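Local coordinates for protein response regulator aspartate phosphatase H (Bacillus subtilis, PDB 3Q15) that dephosphorylates the sporulation response regulator Spo0F and also acts on the competence regulator ComA, helping to separate sporulation and competence in time, at residues Q49-Y54 against L104-M109. Numbering follows the deposited sequence.
Sequences QDLLIY and LFFRGM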
loop_
_atom_site.group_PDB
_atom_site.type_symbol
_atom_site.label_atom_id
_atom_site.label_comp_id
_atom_site.label_asym_id
_atom_site.label_seq_id
_atom_site.Cartn_x
_atom_site.Cartn_y
_atom_site.Cartn_z
ATOM N N GLN A 49 -25.280 6.070 1.889
ATOM C CA GLN A 49 -26.132 5.189 2.676
ATOM C C GLN A 49 -25.361 4.442 3.767
ATOM O O GLN A 49 -25.951 3.990 4.747
ATOM C CB GLN A 49 -26.891 4.209 1.773
ATOM C CG GLN A 49 -26.010 3.318 0.919
ATOM C CD GLN A 49 -26.813 2.407 0.003
ATOM O OE1 GLN A 49 -26.280 1.855 -0.959
ATOM N NE2 GLN A 49 -28.099 2.245 0.300
ATOM N N ASP A 50 -24.046 4.319 3.598
ATOM C CA ASP A 50 -23.216 3.655 4.598
ATOM C C ASP A 50 -23.122 4.511 5.854
ATOM O O ASP A 50 -23.115 3.995 6.972
ATOM C CB ASP A 50 -21.810 3.389 4.059
ATOM C CG ASP A 50 -21.804 2.440 2.882
ATOM O OD1 ASP A 50 -22.656 1.528 2.839
ATOM O OD2 ASP A 50 -20.937 2.608 1.998
ATOM N N LEU A 51 -23.040 5.825 5.657
ATOM C CA LEU A 51 -22.999 6.768 6.764
ATOM C C LEU A 51 -24.308 6.702 7.540
ATOM O O LEU A 51 -24.308 6.666 8.771
ATOM C CB LEU A 51 -22.748 8.188 6.246
ATOM C CG LEU A 51 -22.495 9.301 7.272
ATOM C CD1 LEU A 51 -23.776 9.690 8.000
ATOM C CD2 LEU A 51 -21.408 8.893 8.259
ATOM N N LEU A 52 -25.421 6.676 6.811
ATOM C CA LEU A 52 -26.746 6.626 7.426
ATOM C C LEU A 52 -26.947 5.369 8.269
ATOM O O LEU A 52 -27.631 5.402 9.288
ATOM C CB LEU A 52 -27.842 6.711 6.362
ATOM C CG LEU A 52 -27.839 7.945 5.460
ATOM C CD1 LEU A 52 -29.022 7.899 4.507
ATOM C CD2 LEU A 52 -27.866 9.217 6.289
ATOM N N ILE A 53 -26.361 4.259 7.830
ATOM C CA ILE A 53 -26.405 3.021 8.597
ATOM C C ILE A 53 -25.632 3.194 9.894
ATOM O O ILE A 53 -26.105 2.817 10.963
ATOM C CB ILE A 53 -25.800 1.844 7.812
ATOM C CG1 ILE A 53 -26.653 1.528 6.582
ATOM C CG2 ILE A 53 -25.681 0.618 8.706
ATOM C CD1 ILE A 53 -26.161 0.333 5.808
ATOM N N TYR A 54 -24.441 3.775 9.792
ATOM C CA TYR A 54 -23.610 4.050 10.960
ATOM C C TYR A 54 -24.360 4.963 11.927
ATOM O O TYR A 54 -24.308 4.779 13.145
ATOM C CB TYR A 54 -22.290 4.690 10.520
ATOM C CG TYR A 54 -21.305 4.963 11.635
ATOM C CD1 TYR A 54 -21.298 4.202 12.798
ATOM C CD2 TYR A 54 -20.377 5.994 11.524
ATOM C CE1 TYR A 54 -20.392 4.459 13.814
ATOM C CE2 TYR A 54 -19.473 6.256 12.531
ATOM C CZ TYR A 54 -19.484 5.487 13.675
ATOM O OH TYR A 54 -18.580 5.754 14.682
ATOM N N LEU A 104 -13.546 3.491 12.523
ATOM C CA LEU A 104 -12.219 3.415 11.923
ATOM C C LEU A 104 -12.271 3.686 10.422
ATOM O O LEU A 104 -11.392 4.348 9.866
ATOM C CB LEU A 104 -11.607 2.034 12.174
ATOM C CG LEU A 104 -11.270 1.675 13.622
ATOM C CD1 LEU A 104 -11.019 0.181 13.764
ATOM C CD2 LEU A 104 -10.067 2.482 14.107
ATOM N N PHE A 105 -13.303 3.165 9.768
ATOM C CA PHE A 105 -13.448 3.327 8.331
ATOM C C PHE A 105 -13.629 4.792 7.968
ATOM O O PHE A 105 -12.867 5.341 7.174
ATOM C CB PHE A 105 -14.623 2.505 7.795
ATOM C CG PHE A 105 -14.892 2.728 6.330
ATOM C CD1 PHE A 105 -14.217 1.991 5.366
ATOM C CD2 PHE A 105 -15.804 3.688 5.918
ATOM C CE1 PHE A 105 -14.455 2.199 4.013
ATOM C CE2 PHE A 105 -16.047 3.905 4.567
ATOM C CZ PHE A 105 -15.371 3.158 3.613
ATOM N N PHE A 106 -14.635 5.426 8.556
ATOM C CA PHE A 106 -14.910 6.826 8.264
ATOM C C PHE A 106 -13.801 7.762 8.731
ATOM O O PHE A 106 -13.625 8.839 8.171
ATOM C CB PHE A 106 -16.252 7.247 8.849
ATOM C CG PHE A 106 -17.418 6.741 8.065
ATOM C CD1 PHE A 106 -17.701 7.265 6.816
ATOM C CD2 PHE A 106 -18.218 5.728 8.562
ATOM C CE1 PHE A 106 -18.772 6.792 6.075
ATOM C CE2 PHE A 106 -19.290 5.254 7.830
ATOM C CZ PHE A 106 -19.568 5.786 6.585
ATOM N N ARG A 107 -13.060 7.353 9.754
ATOM C CA ARG A 107 -11.916 8.134 10.199
ATOM C C ARG A 107 -10.811 8.063 9.155
ATOM O O ARG A 107 -10.128 9.053 8.891
ATOM C CB ARG A 107 -11.405 7.644 11.557
ATOM C CG ARG A 107 -10.140 8.345 12.022
ATOM C CD ARG A 107 -10.336 9.851 12.101
ATOM N NE ARG A 107 -9.101 10.550 12.447
ATOM C CZ ARG A 107 -8.735 10.858 13.688
ATOM N NH1 ARG A 107 -9.508 10.529 14.714
ATOM N NH2 ARG A 107 -7.593 11.498 13.903
ATOM N N GLY A 108 -10.644 6.888 8.560
ATOM C CA GLY A 108 -9.688 6.704 7.484
ATOM C C GLY A 108 -10.051 7.535 6.268
ATOM O O GLY A 108 -9.190 8.166 5.654
ATOM N N MET A 109 -11.334 7.542 5.922
ATOM C CA MET A 109 -11.802 8.340 4.797
ATOM C C MET A 109 -11.661 9.837 5.082
ATOM O O MET A 109 -11.354 10.618 4.184
ATOM C CB MET A 109 -13.249 7.988 4.443
ATOM C CG MET A 109 -13.421 6.610 3.805
ATOM S SD MET A 109 -12.439 6.409 2.302
ATOM C CE MET A 109 -12.886 4.745 1.814
#
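The Phe106 ring carries Leu51 on one face and its own neighbour Phe105 on the other. Leu51 CD2 sits 4.0 Å from the centroid of the Phe106 ring in a CH-pi contact, while Phe105 CD2 lies over the centre of the opposite face. At the edge, near the ring plane, comes backbone: Phe106 CZ stands 3.8 Å from Asp50 C. Leu51 CA also comes against Phe106 CZ, at 3.6 Å, but from above the plane on the Leu51 side, so the ring's far end runs up against the main chain of the helix itself. The Tyr54 ring is nearly parallel to that of Phe106, with planes at 4°. The centroids of these two rings are 5.8 Å apart, however, and the offset makes them neighbours at their rims and not a true stack. They meet through Tyr54 CD2 and Phe106 CD2 at 3.7 Å.

Phe106 gets there with CG anti to its own carbonyl carbon (chi1 -76°), which sends the ring straight across the gap between helices whose local axes pass no closer than 11.9 Å. Shortening Phe106 to an alanine would probably open a gap between these helices, costing Leu51 CD2 its CH-pi partner and the Tyr54 ring one of its neighbours.

The contact itself is apolar; the polar ends find their partners outside the two segments. Tyr54 OH hydrogen-bonds Asn17 OD1 on helix 9-24, and Asp50 OD1 bonds a polar side chain on the chain of another protein, so Asp50 serves both the packing and that interface. Leu51 also packs on Val12 and Ile16 of helix 9-24. Together, Phe106 and Tyr54 pack helix 49-67 of the N-terminal three-helix bundle against helix 93-113, which runs into the first predicted TPR repeat.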